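Local coordinates for lipase-esterase related protein (Clostridium acetobutylicum, PDB 3E0X) that is probably a serine hydrolase of the alpha/beta-hydrolase fold, likely acting on esters, at the ortho-xylene site. Sequence-based numbering; all coordinates share one arbitrary frame.

The ortho-xylene site. Residues 24-25, 27, 91-92, 142, 146, 161, 168, 201, 227. With OXE (ortho-xylene), chain B.
Ortho-xylene sits in the active-site pocket of an alpha/beta hydrolase, almost wholly buried, and its two methyl groups point at the catalytic machinery. Ser92, in the G-Y-S-M-G nucleophile elbow just after strand 86-91, has the strained backbone (phi 61°, psi -131°) typical of that turn. Its OG, anti to the backbone N, projects between the methyls; the modelled ligand crowds Ser92 OG and His227 NE2 too closely for those lengths to be interpreted. From the side, the backbone N of Ser25 donates a nearly straight hydrogen bond of 3.1 Å to Ser92 OG; this N-H is probably an oxyanion-hole donor, here bonded to the nucleophile itself. His227, the presumed catalytic base, turns its ring edge toward the ligand, with CD2 3.4 Å from OXE C1; the planes of the His227 and OXE rings meet at 66°, edge to face. Ser92 OG lies in the imidazole plane at its edge, but 3.9 Å from His227 NE2, with no hydrogen bond between them in this model; the C1' methyl sits beside both. One imidazole face is covered by Tyr91 CE1 and the other by Leu201 CD2, both toward the rim, so the ring is held as in a clamp. Tyr91 OH adds a hydrogen bond of 2.9 Å to the His227 carbonyl O, reaching it from above the carbonyl plane. The same tyrosine ring lays CE2 against the second methyl, 3.3 Å from OXE C2', while Cys27 SG, in the crowded position between backbone N and carbonyl carbon, meets that methyl as well.

Packing loosens at the far end of the xylene ring. Leu161 CD2 stands 3.7 Å from OXE C4, and Ile146 CG2 and the bent selenomethionine Met168, through its terminal CE, stay about 4.0 Å from OXE C5. Leu142 CD1 completes this apolar wall, modelled too close to interpret. Ortho-xylene may come from purification or crystallisation; its place suggests that the pocket holds an apolar part of a substrate beside the nucleophile.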
ATOM      1  N   GLY A  24      -3.344  -2.880   0.198  1.00 10.96           N
ATOM      2  CA  GLY A  24      -3.062  -3.397  -1.138  1.00 12.02           C
ATOM      3  C   GLY A  24      -4.133  -4.315  -1.696  1.00 11.23           C
ATOM      4  O   GLY A  24      -5.305  -4.294  -1.277  1.00 11.17           O
ATOM      5  N   SER A  25      -3.714  -5.103  -2.681  1.00 10.63           N
ATOM      6  CA  SER A  25      -4.613  -5.932  -3.456  1.00 10.42           C
ATOM      7  C   SER A  25      -5.303  -6.957  -2.590  1.00 10.17           C
ATOM      8  O   SER A  25      -4.644  -7.685  -1.824  1.00 10.92           O
ATOM      9  CB  SER A  25      -3.803  -6.687  -4.497  1.00 11.31           C
ATOM     10  OG  SER A  25      -3.112  -5.756  -5.293  1.00 12.94           O
ATOM     11  N   CYS A  27      -6.912  -6.973   0.048  1.00 10.83           N
ATOM     12  CA  CYS A  27      -6.965  -6.875   1.503  1.00 11.72           C
ATOM     13  C   CYS A  27      -7.675  -5.608   1.939  1.00 11.07           C
ATOM     14  O   CYS A  27      -8.473  -5.097   1.198  1.00 11.08           O
ATOM     15  CB  CYS A  27      -5.616  -7.113   2.167  1.00 14.19           C
ATOM     16  SG  CYS A  27      -4.307  -6.061   1.620  1.00 18.67           S
ATOM     17  N   TYR A  91       0.896   0.075   0.783  1.00  9.05           N
ATOM     18  CA  TYR A  91       1.405  -1.284   0.675  1.00  8.55           C
ATOM     19  C   TYR A  91       0.893  -1.981  -0.573  1.00  9.09           C
ATOM     20  O   TYR A  91      -0.293  -1.880  -0.865  1.00 10.01           O
ATOM     21  CB  TYR A  91       0.876  -2.062   1.895  1.00  8.61           C
ATOM     22  CG  TYR A  91       0.970  -3.575   1.817  1.00  8.50           C
ATOM     23  CD1 TYR A  91       2.192  -4.224   1.583  1.00  8.25           C
ATOM     24  CD2 TYR A  91      -0.168  -4.363   1.977  1.00  9.42           C
ATOM     25  CE1 TYR A  91       2.296  -5.629   1.540  1.00  9.53           C
ATOM     26  CE2 TYR A  91      -0.096  -5.772   1.896  1.00  8.61           C
ATOM     27  CZ  TYR A  91       1.135  -6.398   1.696  1.00  7.65           C
ATOM     28  OH  TYR A  91       1.223  -7.771   1.651  1.00 10.98           O
ATOM     29  N   SER A  92       1.765  -2.719  -1.278  1.00  9.76           N
ATOM     30  CA  SER A  92       1.308  -3.512  -2.409  1.00 10.39           C
ATOM     31  C   SER A  92       0.694  -2.566  -3.467  1.00  9.89           C
ATOM     32  O   SER A  92       1.331  -1.564  -3.828  1.00 10.49           O
ATOM     33  CB  SER A  92       0.396  -4.646  -1.877  1.00 11.49           C
ATOM     34  OG  SER A  92      -0.597  -5.123  -2.776  1.00 15.20           O
ATOM     35  N   LEU A 142      -0.148 -17.467  -4.037  1.00 11.31           N
ATOM     36  CA  LEU A 142      -0.287 -16.368  -3.090  0.50 11.66           C
ATOM     37  C   LEU A 142       0.460 -16.683  -1.787  1.00 11.23           C
ATOM     38  O   LEU A 142       1.199 -15.851  -1.246  1.00 12.10           O
ATOM     39  CB  LEU A 142      -1.759 -16.099  -2.823  0.50 12.67           C
ATOM     40  CG  LEU A 142      -2.073 -14.840  -2.046  0.50 12.84           C
ATOM     41  CD1 LEU A 142      -1.482 -13.636  -2.761  0.50 12.55           C
ATOM     42  CD2 LEU A 142      -3.568 -14.713  -1.931  0.50 13.69           C
ATOM     43  N   ILE A 146       3.732 -14.685   0.067  1.00 11.33           N
ATOM     44  CA  ILE A 146       3.765 -14.098   1.412  1.00 13.27           C
ATOM     45  C   ILE A 146       4.716 -14.839   2.337  1.00 13.71           C
ATOM     46  O   ILE A 146       4.936 -14.409   3.469  1.00 15.48           O
ATOM     47  CB  ILE A 146       2.353 -13.939   2.066  1.00 13.35           C
ATOM     48  CG1 ILE A 146       1.770 -15.314   2.434  1.00 13.78           C
ATOM     49  CG2 ILE A 146       1.450 -13.092   1.150  1.00 14.78           C
ATOM     50  CD1 ILE A 146       1.261 -15.427   3.855  1.00 16.17           C
ATOM     51  N   LEU A 161      -7.512 -11.200   4.642  1.00 11.90           N
ATOM     52  CA  LEU A 161      -7.700 -10.888   3.237  1.00 12.07           C
ATOM     53  C   LEU A 161      -9.186 -11.013   2.907  1.00 12.01           C
ATOM     54  O   LEU A 161      -9.918 -11.785   3.541  1.00 13.42           O
ATOM     55  CB  LEU A 161      -6.910 -11.828   2.345  1.00 11.79           C
ATOM     56  CG  LEU A 161      -5.521 -11.341   1.941  1.00 13.86           C
ATOM     57  CD1 LEU A 161      -4.627 -10.854   3.081  1.00 15.06           C
ATOM     58  CD2 LEU A 161      -4.819 -12.430   1.110  1.00 14.71           C
HETATM   59  N   MSE A 168      -9.619  -9.726  -5.098  1.00 10.40           N
HETATM   60  CA  MSE A 168      -8.196  -9.958  -5.438  1.00 10.29           C
HETATM   61  C   MSE A 168      -7.979  -9.970  -6.971  1.00  9.86           C
HETATM   62  O   MSE A 168      -6.997  -9.418  -7.499  1.00 12.00           O
HETATM   63  CB  MSE A 168      -7.715 -11.259  -4.792  1.00 11.00           C
HETATM   64  CG  MSE A 168      -6.259 -11.552  -5.086  1.00 12.47           C
HETATM   65 SE   MSE A 168      -5.038 -10.277  -4.217  0.55 13.31          SE
HETATM   66  CE  MSE A 168      -5.005 -11.159  -2.468  1.00 13.29           C
ATOM     67  N   LEU A 201       6.608 -11.259  -5.787  1.00 12.50           N
ATOM     68  CA  LEU A 201       5.459 -10.539  -6.312  1.00 12.77           C
ATOM     69  C   LEU A 201       5.816  -9.105  -6.625  1.00 12.28           C
ATOM     70  O   LEU A 201       5.929  -8.760  -7.802  1.00 12.11           O
ATOM     71  CB  LEU A 201       4.285 -10.635  -5.330  1.00 12.40           C
ATOM     72  CG  LEU A 201       2.928 -10.118  -5.808  1.00 11.56           C
ATOM     73  CD1 LEU A 201       2.361 -11.010  -6.929  1.00 13.45           C
ATOM     74  CD2 LEU A 201       1.962 -10.062  -4.623  1.00 14.04           C
ATOM     75  N   HIS A 227       6.386 -10.944   0.824  1.00 10.76           N
ATOM     76  CA  HIS A 227       5.345  -9.917   0.688  1.00 10.69           C
ATOM     77  C   HIS A 227       4.657  -9.596   2.025  1.00 10.57           C
ATOM     78  O   HIS A 227       3.911  -8.606   2.134  1.00 10.96           O
ATOM     79  CB  HIS A 227       4.338 -10.320  -0.397  1.00 11.06           C
ATOM     80  CG  HIS A 227       3.581  -9.175  -0.972  1.00 10.53           C
ATOM     81  ND1 HIS A 227       4.202  -8.094  -1.553  1.00 11.31           N
ATOM     82  CD2 HIS A 227       2.250  -8.972  -1.107  1.00 11.48           C
ATOM     83  CE1 HIS A 227       3.277  -7.247  -1.978  1.00 11.78           C
ATOM     84  NE2 HIS A 227       2.086  -7.759  -1.723  1.00 13.67           N
TER
HETATM   85  C1  OXE B 243      -1.014  -8.957  -2.042  1.00 27.92           C
HETATM   86  C2  OXE B 243      -1.635  -8.481  -0.786  1.00 27.57           C
HETATM   87  C3  OXE B 243      -2.012  -9.394   0.197  1.00 28.21           C
HETATM   88  C4  OXE B 243      -1.774 -10.754  -0.026  1.00 28.15           C
HETATM   89  C5  OXE B 243      -1.197 -11.217  -1.214  1.00 26.84           C
HETATM   90  C6  OXE B 243      -0.800 -10.325  -2.225  1.00 27.06           C
HETATM   91  C1' OXE B 243      -0.592  -7.946  -3.078  1.00 22.20           C
HETATM   92  C2' OXE B 243      -1.871  -7.014  -0.592  1.00 27.82           C